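Local coordinates for pumilio homolog 23 (Arabidopsis thaliana, PDB 5WZJ), which binds RNA sequence-specifically through pumilio repeats stacked into a right-handed superhelix, here holding an RNA target derived from 18S rRNA, at residues Val67-Leu72 / Ala104-Lys109; Ala387-Asn392 / Leu399-Phe404; Ile432-Phe437 / Ile472-Ala477. All coordinates share one frame; numbering follows the deposited sequence.

Contact 1. Residues Val67-Leu72 / Ala104-Lys109; sequences VLQTLL and AESALK. With nucleotides of chain B.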
loop_
_atom_site.group_PDB
_atom_site.type_symbol
_atom_site.label_atom_id
_atom_site.label_comp_id
_atom_site.label_asym_id
_atom_site.label_seq_id
_atom_site.Cartn_x
_atom_site.Cartn_y
_atom_site.Cartn_z
ATOM N N VAL A 67 18.203 26.985 2.933
ATOM C CA VAL A 67 19.002 27.451 1.801
ATOM C C VAL A 67 19.944 26.351 1.333
ATOM O O VAL A 67 20.099 26.115 0.130
ATOM C CB VAL A 67 19.774 28.730 2.178
ATOM C CG1 VAL A 67 20.640 29.188 1.016
ATOM C CG2 VAL A 67 18.793 29.830 2.592
ATOM N N LEU A 68 20.567 25.647 2.279
ATOM C CA LEU A 68 21.495 24.582 1.914
ATOM C C LEU A 68 20.784 23.483 1.133
ATOM O O LEU A 68 21.346 22.934 0.181
ATOM C CB LEU A 68 22.170 24.039 3.179
ATOM C CG LEU A 68 23.302 23.017 3.050
ATOM C CD1 LEU A 68 24.353 23.450 2.016
ATOM C CD2 LEU A 68 23.953 22.784 4.414
ATOM N N GLN A 69 19.527 23.182 1.486
ATOM C CA GLN A 69 18.740 22.237 0.693
ATOM C C GLN A 69 18.634 22.693 -0.755
ATOM O O GLN A 69 18.794 21.893 -1.688
ATOM C CB GLN A 69 17.333 22.081 1.267
ATOM C CG GLN A 69 17.242 21.283 2.550
ATOM C CD GLN A 69 15.807 21.070 2.955
ATOM O OE1 GLN A 69 15.265 21.820 3.766
ATOM N NE2 GLN A 69 15.175 20.044 2.390
ATOM N N THR A 70 18.316 23.973 -0.954
ATOM C CA THR A 70 18.226 24.530 -2.297
ATOM C C THR A 70 19.550 24.390 -3.034
ATOM O O THR A 70 19.573 23.986 -4.201
ATOM C CB THR A 70 17.808 26.003 -2.219
ATOM O OG1 THR A 70 16.564 26.104 -1.513
ATOM C CG2 THR A 70 17.650 26.595 -3.623
ATOM N N LEU A 71 20.666 24.698 -2.363
ATOM C CA LEU A 71 21.977 24.576 -3.004
ATOM C C LEU A 71 22.275 23.131 -3.413
ATOM O O LEU A 71 22.799 22.874 -4.505
ATOM C CB LEU A 71 23.060 25.091 -2.062
ATOM C CG LEU A 71 22.867 26.535 -1.582
ATOM C CD1 LEU A 71 23.980 26.908 -0.645
ATOM C CD2 LEU A 71 22.820 27.491 -2.769
ATOM N N LEU A 72 21.959 22.173 -2.545
ATOM C CA LEU A 72 22.309 20.786 -2.836
ATOM C C LEU A 72 21.488 20.232 -3.990
ATOM O O LEU A 72 21.998 19.435 -4.784
ATOM C CB LEU A 72 22.124 19.925 -1.585
ATOM C CG LEU A 72 23.158 20.171 -0.486
ATOM C CD1 LEU A 72 22.743 19.513 0.827
ATOM C CD2 LEU A 72 24.516 19.651 -0.928
ATOM N N ALA A 104 20.441 16.459 4.817
ATOM C CA ALA A 104 20.982 15.153 4.444
ATOM C C ALA A 104 20.117 14.481 3.375
ATOM O O ALA A 104 20.635 13.912 2.408
ATOM C CB ALA A 104 21.096 14.266 5.688
ATOM N N GLU A 105 18.795 14.551 3.519
ATOM C CA GLU A 105 17.935 13.917 2.522
ATOM C C GLU A 105 17.968 14.660 1.190
ATOM O O GLU A 105 17.827 14.032 0.130
ATOM C CB GLU A 105 16.500 13.825 3.039
ATOM C CG GLU A 105 16.287 12.776 4.135
ATOM C CD GLU A 105 14.802 12.528 4.402
ATOM O OE1 GLU A 105 14.294 12.982 5.445
ATOM O OE2 GLU A 105 14.136 11.888 3.562
ATOM N N SER A 106 18.141 15.989 1.215
ATOM C CA SER A 106 18.309 16.727 -0.036
ATOM C C SER A 106 19.585 16.298 -0.746
ATOM O O SER A 106 19.615 16.212 -1.978
ATOM C CB SER A 106 18.317 18.242 0.221
ATOM O OG SER A 106 16.992 18.724 0.448
ATOM N N ALA A 107 20.646 16.006 0.012
ATOM C CA ALA A 107 21.864 15.499 -0.618
ATOM C C ALA A 107 21.604 14.162 -1.294
ATOM O O ALA A 107 22.078 13.923 -2.411
ATOM C CB ALA A 107 22.994 15.368 0.403
ATOM N N LEU A 108 20.829 13.289 -0.638
ATOM C CA LEU A 108 20.512 11.984 -1.211
ATOM C C LEU A 108 19.615 12.110 -2.440
ATOM O O LEU A 108 19.852 11.448 -3.457
ATOM C CB LEU A 108 19.858 11.094 -0.147
ATOM C CG LEU A 108 20.757 10.799 1.064
ATOM C CD1 LEU A 108 20.021 9.947 2.124
ATOM C CD2 LEU A 108 22.022 10.093 0.605
ATOM N N LYS A 109 18.572 12.947 -2.362
ATOM C CA LYS A 109 17.697 13.159 -3.511
ATOM C C LYS A 109 18.478 13.687 -4.699
ATOM O O LYS A 109 18.219 13.302 -5.844
ATOM C CB LYS A 109 16.585 14.152 -3.164
ATOM C CG LYS A 109 15.560 13.668 -2.172
ATOM C CD LYS A 109 14.499 14.755 -1.987
ATOM C CE LYS A 109 13.455 14.359 -0.960
ATOM N NZ LYS A 109 12.507 15.495 -0.719
ATOM P P G B 11 9.635 18.232 14.369
ATOM O OP1 G B 11 10.213 17.431 15.476
ATOM O OP2 G B 11 8.270 18.797 14.484
ATOM O "O5'" G B 11 10.690 19.385 14.124
ATOM C "C5'" G B 11 10.372 20.573 13.412
ATOM C "C4'" G B 11 11.648 21.261 12.990
ATOM O "O4'" G B 11 12.078 20.689 11.724
ATOM C "C3'" G B 11 11.558 22.770 12.769
ATOM O "O3'" G B 11 12.825 23.371 13.070
ATOM C "C2'" G B 11 11.330 22.862 11.273
ATOM O "O2'" G B 11 11.698 24.104 10.712
ATOM C "C1'" G B 11 12.220 21.717 10.771
ATOM N N9 G B 11 11.823 21.228 9.448
ATOM C C8 G B 11 10.627 20.629 9.096
ATOM N N7 G B 11 10.545 20.371 7.809
ATOM C C5 G B 11 11.750 20.834 7.284
ATOM C C6 G B 11 12.239 20.834 5.953
ATOM O O6 G B 11 11.679 20.410 4.939
ATOM N N1 G B 11 13.506 21.420 5.864
ATOM C C2 G B 11 14.223 21.925 6.930
ATOM N N2 G B 11 15.438 22.440 6.658
ATOM N N3 G B 11 13.781 21.926 8.178
ATOM C C4 G B 11 12.548 21.378 8.282
ATOM P P G B 10 5.495 13.286 12.818
ATOM O OP1 G B 10 4.748 13.867 13.949
ATOM O OP2 G B 10 4.928 13.230 11.458
ATOM O "O5'" G B 10 6.875 14.070 12.659
ATOM C "C5'" G B 10 7.807 14.181 13.727
ATOM C "C4'" G B 10 9.004 15.003 13.306
ATOM O "O4'" G B 10 9.700 14.288 12.246
ATOM C "C3'" G B 10 8.671 16.390 12.739
ATOM O "O3'" G B 10 9.712 17.322 13.044
ATOM C "C2'" G B 10 8.678 16.143 11.241
ATOM O "O2'" G B 10 8.930 17.285 10.452
ATOM C "C1'" G B 10 9.802 15.115 11.108
ATOM N N9 G B 10 9.675 14.332 9.882
ATOM C C8 G B 10 8.494 13.815 9.374
ATOM N N7 G B 10 8.666 13.242 8.217
ATOM C C5 G B 10 10.020 13.405 7.938
ATOM C C6 G B 10 10.783 12.973 6.826
ATOM O O6 G B 10 10.392 12.354 5.839
ATOM N N1 G B 10 12.121 13.334 6.938
ATOM C C2 G B 10 12.669 14.016 7.996
ATOM N N2 G B 10 13.991 14.267 7.933
ATOM N N3 G B 10 11.963 14.419 9.039
ATOM C C4 G B 10 10.659 14.088 8.946
#

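Contact 2. Residues Ala387-Asn392 / Leu399-Phe404; sequences AVCSTN and LPRLLF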
loop_
_atom_site.group_PDB
_atom_site.type_symbol
_atom_site.label_atom_id
_atom_site.label_comp_id
_atom_site.label_asym_id
_atom_site.label_seq_id
_atom_site.Cartn_x
_atom_site.Cartn_y
_atom_site.Cartn_z
ATOM N N ALA A 387 -21.447 -16.690 9.573
ATOM C CA ALA A 387 -21.007 -15.713 10.562
ATOM C C ALA A 387 -21.882 -14.469 10.554
ATOM O O ALA A 387 -22.013 -13.799 11.585
ATOM C CB ALA A 387 -19.552 -15.320 10.308
ATOM N N VAL A 388 -22.474 -14.134 9.412
ATOM C CA VAL A 388 -23.192 -12.869 9.279
ATOM C C VAL A 388 -24.691 -13.113 9.403
ATOM O O VAL A 388 -25.437 -12.246 9.875
ATOM C CB VAL A 388 -22.842 -12.184 7.945
ATOM C CG1 VAL A 388 -23.672 -10.929 7.745
ATOM C CG2 VAL A 388 -21.347 -11.849 7.901
ATOM N N CYS A 389 -25.133 -14.301 8.993
ATOM C CA CYS A 389 -26.548 -14.670 8.952
ATOM C C CYS A 389 -26.742 -15.944 9.770
ATOM O O CYS A 389 -26.530 -17.049 9.263
ATOM C CB CYS A 389 -27.005 -14.868 7.514
ATOM S SG CYS A 389 -26.716 -13.420 6.482
ATOM N N SER A 390 -27.174 -15.786 11.025
ATOM C CA SER A 390 -27.259 -16.918 11.945
ATOM C C SER A 390 -28.457 -17.819 11.663
ATOM O O SER A 390 -28.378 -19.029 11.900
ATOM C CB SER A 390 -27.317 -16.417 13.387
ATOM O OG SER A 390 -28.503 -15.670 13.595
ATOM N N THR A 391 -29.567 -17.264 11.189
ATOM C CA THR A 391 -30.745 -18.051 10.851
ATOM C C THR A 391 -30.814 -18.280 9.345
ATOM O O THR A 391 -30.220 -17.543 8.551
ATOM C CB THR A 391 -32.035 -17.364 11.312
ATOM O OG1 THR A 391 -32.183 -16.114 10.620
ATOM C CG2 THR A 391 -32.029 -17.124 12.825
ATOM N N ASN A 392 -31.567 -19.314 8.961
ATOM C CA ASN A 392 -31.753 -19.595 7.544
ATOM C C ASN A 392 -32.396 -18.416 6.832
ATOM O O ASN A 392 -31.978 -18.045 5.731
ATOM C CB ASN A 392 -32.602 -20.851 7.354
ATOM C CG ASN A 392 -31.765 -22.109 7.255
ATOM O OD1 ASN A 392 -31.618 -22.847 8.228
ATOM N ND2 ASN A 392 -31.206 -22.358 6.073
ATOM N N LEU A 399 -25.762 -9.813 1.462
ATOM C CA LEU A 399 -25.157 -8.677 0.768
ATOM C C LEU A 399 -25.346 -7.383 1.528
ATOM O O LEU A 399 -24.334 -6.699 1.822
ATOM C CB LEU A 399 -25.681 -8.591 -0.674
ATOM C CG LEU A 399 -24.632 -8.743 -1.781
ATOM C CD1 LEU A 399 -23.508 -7.700 -1.637
ATOM C CD2 LEU A 399 -24.057 -10.164 -1.784
ATOM N N PRO A 400 -26.559 -6.942 1.896
ATOM C CA PRO A 400 -26.686 -5.695 2.661
ATOM C C PRO A 400 -25.853 -5.670 3.933
ATOM O O PRO A 400 -25.270 -4.632 4.268
ATOM C CB PRO A 400 -28.186 -5.624 2.990
ATOM C CG PRO A 400 -28.851 -6.423 1.939
ATOM C CD PRO A 400 -27.885 -7.536 1.605
ATOM N N ARG A 401 -25.782 -6.789 4.652
ATOM C CA ARG A 401 -25.046 -6.783 5.907
ATOM C C ARG A 401 -23.547 -6.637 5.678
ATOM O O ARG A 401 -22.868 -5.988 6.476
ATOM C CB ARG A 401 -25.358 -8.046 6.707
ATOM C CG ARG A 401 -26.824 -8.112 7.164
ATOM C CD ARG A 401 -27.143 -9.399 7.874
ATOM N NE ARG A 401 -28.543 -9.436 8.292
ATOM C CZ ARG A 401 -29.053 -10.342 9.121
ATOM N NH1 ARG A 401 -28.278 -11.292 9.636
ATOM N NH2 ARG A 401 -30.340 -10.291 9.444
ATOM N N LEU A 402 -23.016 -7.204 4.595
ATOM C CA LEU A 402 -21.588 -7.043 4.336
ATOM C C LEU A 402 -21.273 -5.664 3.770
ATOM O O LEU A 402 -20.234 -5.081 4.099
ATOM C CB LEU A 402 -21.091 -8.132 3.383
ATOM C CG LEU A 402 -20.808 -9.494 4.024
ATOM C CD1 LEU A 402 -20.643 -10.554 2.959
ATOM C CD2 LEU A 402 -19.580 -9.443 4.925
ATOM N N LEU A 403 -22.155 -5.126 2.919
ATOM C CA LEU A 403 -21.977 -3.753 2.443
ATOM C C LEU A 403 -21.898 -2.748 3.587
ATOM O O LEU A 403 -21.186 -1.743 3.479
ATOM C CB LEU A 403 -23.119 -3.366 1.501
ATOM C CG LEU A 403 -23.180 -4.099 0.163
ATOM C CD1 LEU A 403 -24.509 -3.764 -0.518
ATOM C CD2 LEU A 403 -21.968 -3.717 -0.723
ATOM N N PHE A 404 -22.631 -2.987 4.675
ATOM C CA PHE A 404 -22.644 -2.074 5.812
ATOM C C PHE A 404 -22.187 -2.807 7.063
ATOM O O PHE A 404 -22.847 -2.730 8.104
ATOM C CB PHE A 404 -24.044 -1.498 6.055
ATOM C CG PHE A 404 -24.538 -0.579 4.978
ATOM C CD1 PHE A 404 -23.986 0.678 4.810
ATOM C CD2 PHE A 404 -25.591 -0.959 4.162
ATOM C CE1 PHE A 404 -24.453 1.535 3.832
ATOM C CE2 PHE A 404 -26.067 -0.113 3.182
ATOM C CZ PHE A 404 -25.501 1.142 3.015
#

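Contact 3. Residues Ile432-Phe437 / Ile472-Ala477; sequences ILQGIF and IEAFLA. With nucleotides of chain B.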
loop_
_atom_site.group_PDB
_atom_site.type_symbol
_atom_site.label_atom_id
_atom_site.label_comp_id
_atom_site.label_asym_id
_atom_site.label_seq_id
_atom_site.Cartn_x
_atom_site.Cartn_y
_atom_site.Cartn_z
ATOM N N ILE A 432 -14.116 -7.704 0.660
ATOM C CA ILE A 432 -14.472 -9.116 0.798
ATOM C C ILE A 432 -15.396 -9.537 -0.342
ATOM O O ILE A 432 -15.174 -10.554 -1.011
ATOM C CB ILE A 432 -15.124 -9.366 2.169
ATOM C CG1 ILE A 432 -14.095 -9.187 3.283
ATOM C CG2 ILE A 432 -15.727 -10.773 2.239
ATOM C CD1 ILE A 432 -14.686 -9.244 4.677
ATOM N N LEU A 433 -16.417 -8.718 -0.609
ATOM C CA LEU A 433 -17.400 -9.030 -1.646
ATOM C C LEU A 433 -16.763 -9.038 -3.031
ATOM O O LEU A 433 -17.112 -9.871 -3.875
ATOM C CB LEU A 433 -18.545 -8.019 -1.579
ATOM C CG LEU A 433 -19.493 -8.185 -0.382
ATOM C CD1 LEU A 433 -20.361 -6.941 -0.197
ATOM C CD2 LEU A 433 -20.381 -9.414 -0.592
ATOM N N GLN A 434 -15.825 -8.118 -3.281
ATOM C CA GLN A 434 -15.085 -8.144 -4.540
ATOM C C GLN A 434 -14.343 -9.457 -4.701
ATOM O O GLN A 434 -14.291 -10.020 -5.801
ATOM C CB GLN A 434 -14.109 -6.958 -4.604
ATOM C CG GLN A 434 -14.827 -5.612 -4.760
ATOM C CD GLN A 434 -13.931 -4.445 -4.461
ATOM O OE1 GLN A 434 -12.950 -4.214 -5.159
ATOM N NE2 GLN A 434 -14.257 -3.703 -3.420
ATOM N N GLY A 435 -13.753 -9.960 -3.613
ATOM C CA GLY A 435 -13.088 -11.253 -3.677
ATOM C C GLY A 435 -14.074 -12.401 -3.829
ATOM O O GLY A 435 -13.811 -13.357 -4.563
ATOM N N ILE A 436 -15.215 -12.321 -3.129
ATOM C CA ILE A 436 -16.263 -13.341 -3.245
ATOM C C ILE A 436 -16.634 -13.556 -4.707
ATOM O O ILE A 436 -16.724 -14.694 -5.185
ATOM C CB ILE A 436 -17.492 -12.942 -2.402
ATOM C CG1 ILE A 436 -17.204 -13.147 -0.909
ATOM C CG2 ILE A 436 -18.765 -13.709 -2.841
ATOM C CD1 ILE A 436 -17.191 -14.602 -0.498
ATOM N N PHE A 437 -16.827 -12.470 -5.448
ATOM C CA PHE A 437 -17.334 -12.623 -6.804
ATOM C C PHE A 437 -16.267 -13.070 -7.792
ATOM O O PHE A 437 -16.565 -13.218 -8.982
ATOM C CB PHE A 437 -18.029 -11.330 -7.257
ATOM C CG PHE A 437 -19.391 -11.166 -6.628
ATOM C CD1 PHE A 437 -20.385 -12.108 -6.876
ATOM C CD2 PHE A 437 -19.655 -10.133 -5.734
ATOM C CE1 PHE A 437 -21.637 -12.013 -6.267
ATOM C CE2 PHE A 437 -20.910 -10.021 -5.120
ATOM C CZ PHE A 437 -21.899 -10.965 -5.386
ATOM N N ILE A 472 -20.679 -4.367 -7.342
ATOM C CA ILE A 472 -21.490 -4.598 -8.539
ATOM C C ILE A 472 -20.613 -4.951 -9.740
ATOM O O ILE A 472 -20.915 -5.886 -10.496
ATOM C CB ILE A 472 -22.378 -3.367 -8.813
ATOM C CG1 ILE A 472 -23.463 -3.273 -7.732
ATOM C CG2 ILE A 472 -23.010 -3.441 -10.218
ATOM C CD1 ILE A 472 -24.313 -2.035 -7.852
ATOM N N GLU A 473 -19.491 -4.242 -9.913
ATOM C CA GLU A 473 -18.633 -4.492 -11.066
ATOM C C GLU A 473 -17.971 -5.857 -10.974
ATOM O O GLU A 473 -17.795 -6.535 -11.992
ATOM C CB GLU A 473 -17.581 -3.381 -11.198
ATOM C CG GLU A 473 -18.173 -2.056 -11.683
ATOM C CD GLU A 473 -17.227 -0.878 -11.506
ATOM O OE1 GLU A 473 -15.994 -1.091 -11.417
ATOM O OE2 GLU A 473 -17.724 0.261 -11.441
ATOM N N ALA A 474 -17.597 -6.278 -9.766
ATOM C CA ALA A 474 -17.038 -7.615 -9.612
ATOM C C ALA A 474 -18.078 -8.683 -9.948
ATOM O O ALA A 474 -17.755 -9.697 -10.581
ATOM C CB ALA A 474 -16.503 -7.801 -8.186
ATOM N N PHE A 475 -19.331 -8.477 -9.525
ATOM C CA PHE A 475 -20.403 -9.393 -9.916
ATOM C C PHE A 475 -20.587 -9.428 -11.432
ATOM O O PHE A 475 -20.737 -10.502 -12.021
ATOM C CB PHE A 475 -21.712 -8.993 -9.235
ATOM C CG PHE A 475 -22.941 -9.626 -9.847
ATOM C CD1 PHE A 475 -23.217 -10.968 -9.649
ATOM C CD2 PHE A 475 -23.844 -8.859 -10.573
ATOM C CE1 PHE A 475 -24.361 -11.550 -10.195
ATOM C CE2 PHE A 475 -24.995 -9.429 -11.118
ATOM C CZ PHE A 475 -25.239 -10.783 -10.939
ATOM N N LEU A 476 -20.595 -8.261 -12.078
ATOM C CA LEU A 476 -20.741 -8.219 -13.534
ATOM C C LEU A 476 -19.612 -8.957 -14.246
ATOM O O LEU A 476 -19.823 -9.515 -15.336
ATOM C CB LEU A 476 -20.817 -6.764 -14.002
ATOM C CG LEU A 476 -22.115 -6.053 -13.584
ATOM C CD1 LEU A 476 -22.157 -4.660 -14.167
ATOM C CD2 LEU A 476 -23.336 -6.845 -14.055
ATOM N N ALA A 477 -18.415 -8.986 -13.654
ATOM C CA ALA A 477 -17.294 -9.724 -14.225
ATOM C C ALA A 477 -17.247 -11.181 -13.791
ATOM O O ALA A 477 -16.393 -11.920 -14.279
ATOM C CB ALA A 477 -15.970 -9.045 -13.842
ATOM P P G B 2 -8.659 8.628 -10.721
ATOM O OP1 G B 2 -7.863 9.403 -9.737
ATOM O OP2 G B 2 -7.993 7.646 -11.612
ATOM O "O5'" G B 2 -9.765 7.853 -9.874
ATOM C "C5'" G B 2 -10.872 8.543 -9.313
ATOM C "C4'" G B 2 -11.795 7.590 -8.593
ATOM O "O4'" G B 2 -12.418 6.686 -9.531
ATOM C "C3'" G B 2 -11.133 6.682 -7.569
ATOM O "O3'" G B 2 -11.014 7.355 -6.327
ATOM C "C2'" G B 2 -12.062 5.461 -7.509
ATOM O "O2'" G B 2 -13.055 5.633 -6.505
ATOM C "C1'" G B 2 -12.743 5.481 -8.890
ATOM N N9 G B 2 -12.402 4.344 -9.767
ATOM C C8 G B 2 -11.243 4.030 -10.449
ATOM N N7 G B 2 -11.345 2.921 -11.148
ATOM C C5 G B 2 -12.650 2.485 -10.910
ATOM C C6 G B 2 -13.366 1.347 -11.376
ATOM O O6 G B 2 -12.974 0.449 -12.123
ATOM N N1 G B 2 -14.666 1.305 -10.874
ATOM C C2 G B 2 -15.215 2.230 -10.026
ATOM N N2 G B 2 -16.482 2.030 -9.651
ATOM N N3 G B 2 -14.568 3.301 -9.587
ATOM C C4 G B 2 -13.305 3.355 -10.067
ATOM P P A B 3 -9.968 6.888 -5.202
ATOM O OP1 A B 3 -9.388 8.139 -4.636
ATOM O OP2 A B 3 -9.082 5.825 -5.741
ATOM O "O5'" A B 3 -10.898 6.254 -4.074
ATOM C "C5'" A B 3 -11.923 7.020 -3.449
ATOM C "C4'" A B 3 -12.725 6.177 -2.485
ATOM O "O4'" A B 3 -13.451 5.158 -3.219
ATOM C "C3'" A B 3 -11.924 5.394 -1.448
ATOM O "O3'" A B 3 -11.577 6.181 -0.321
ATOM C "C2'" A B 3 -12.843 4.220 -1.114
ATOM O "O2'" A B 3 -13.848 4.595 -0.181
ATOM C "C1'" A B 3 -13.519 3.968 -2.461
ATOM N N9 A B 3 -12.881 2.885 -3.229
ATOM C C8 A B 3 -12.153 2.996 -4.394
ATOM N N7 A B 3 -11.744 1.831 -4.858
ATOM C C5 A B 3 -12.254 0.904 -3.939
ATOM C C6 A B 3 -12.185 -0.497 -3.849
ATOM N N6 A B 3 -11.537 -1.259 -4.734
ATOM N N1 A B 3 -12.811 -1.106 -2.810
ATOM C C2 A B 3 -13.458 -0.359 -1.913
ATOM N N3 A B 3 -13.592 0.967 -1.891
ATOM C C4 A B 3 -12.960 1.541 -2.935
HETATM O O HOH W 1 -15.419 -10.940 -10.726
#

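Contact 1. Residues Val67-Leu72 / Ala104-Lys109
With CG of Gln69 swung beside its own backbone N (chi1 -73°) and the chain extended from there, the amide of Gln69 passes Ser106, whose OG is likewise turned to the side of its backbone N (chi1 -77°). Gln69 NE2 donates to Ser106 OG over 3.0 Å in a fairly straight bond that lies in the plane of the amide. The hydroxyl is shared further, with Glu73 and with the carbonyl of His102. One turn further along, Leu72 CD1 meets Ala107 CB at 4.2 Å, an apolar touch between nearly parallel helices; the axes of the two segments approach to 8.7 Å at an angle of 11°. Gln69 OE1 accepts from N1 (2.8 Å) and from N2 of G11 of chain B. Glu105 OE1 accepts from N1 (2.7 Å) and from N2 of G10 of chain B, while OE2 forms a salt bridge with Arg154. Neighbouring helices of Pumilio 1 and Pumilio 2 thus each present a side chain to one guanine, as in PUF repeats. The bond to Ser106 favours one flip of the Gln69 amide, since OG is bonded to two further acceptors and can receive from NE2; the charge on Glu105 would probably strengthen its grip on the guanine N-H groups.

Contact 2. Residues Ala387-Asn392 / Leu399-Phe404
Arg401 and Val388 carry most of this contact, and one hydrogen bond supplies its polar part. Arg401 NH1 donates to the backbone O of Val388 at 3.0 Å; the bond is bent (144° at the hydrogen), and the oxygen meets the guanidinium at its edge, in the plane of the group. NH1 is tilted 19° from the plane of the Val388 carbonyl. That carbonyl sits at the last helical residue before Cys389 turns out of helical geometry, so the arginine meets the C-terminal end of helix 377-388, where the helix dipole would favour a positive charge. Cys389 CA comes to 3.9 Å from Arg401 NH1, oblique to the guanidinium, with SG slightly further off.

The apolar contacts involve the stem of the same arginine. The Arg401 side chain is extended from CG to NE, and it and Val388 lie alongside each other, pointing opposite ways. Val388 CG1, placed anti to the backbone N (chi1 175°), lies 3.5 Å from Arg401 CB and 3.8 Å from Arg401 CD. The second branch, Val388 CG2, meets CD2 of Leu402 at 4.2 Å. Outside the two segments, Val388 also touches Leu355 of helix 351-356, and Leu402 touches Tyr447 of helix 445-453.

This is a helix C-terminus held by an arginine from the next helix across a short connection, within the all-helical PUF repeat array.

Contact 3. Residues Ile432-Phe437 / Ile472-Ala477
The two segments come together backbone to backbone, with CA of Gln434 5.5 Å from CA of Ala474 and CA of Phe437 5.4 Å from CA of Phe475. This is consistent with the small side chain of Ala474, whose CB rests 3.9 Å from Gln434 CA and also touches CB of Phe437. Next along the helices come the two phenylalanines. Phe475 CB stands over the middle of the Phe437 ring, 4.0 Å from its centroid and 5° off the normal, a CH-pi contact. CG of Phe475, anti to its backbone N (chi1 164°), carries the ring to the CE1 side of the Phe437 face, Phe475 CD1 3.9 Å from Phe437 CE1, in an offset edge-to-face pair with planes at 70°. One water bridges the backbones by donating to both Phe437 O and Ala474 O.

Adjacent helices each turn one side chain to the edge of a single base, as in PUF repeat RNA recognition, the second helix lying in Pumilio 7. Gln434 NE2 gives a nearly straight bond to N1 of A3 of chain B, 3.0 Å long, and OE1 accepts a weak bond from N6. Glu473 OE1 accepts from N1 of G2 of chain B at 2.8 Å and OE2 from its N2; OE1 also forms a salt bridge with Lys511 and OE2 a hydrogen bond with Thr508.

Helix 445-453 backs the aromatic pair, with Leu451 against both phenylalanines, while helix 482-490 packs on Phe475.

In the fold
From the N terminus the three contacts come one after another along the chain, none enclosing or crossing another. Contact 1 spans 31 intervening residues, largely helical, and joins Pumilio 1 to Pumilio 2. Contact 2 closes a short loop of six residues on the other side of the chain's centre, about 55 Å from contact 1 between centres. Contact 3 closes a loop of 34 residues that ends in Pumilio 7. Its centre is about 16 Å from that of contact 2, and the two meet through Leu433, which sits against Leu399, Leu402 and Leu403. Contacts 1 and 3 thus serve distant ends of the same RNA, with contact 2 built against contact 3.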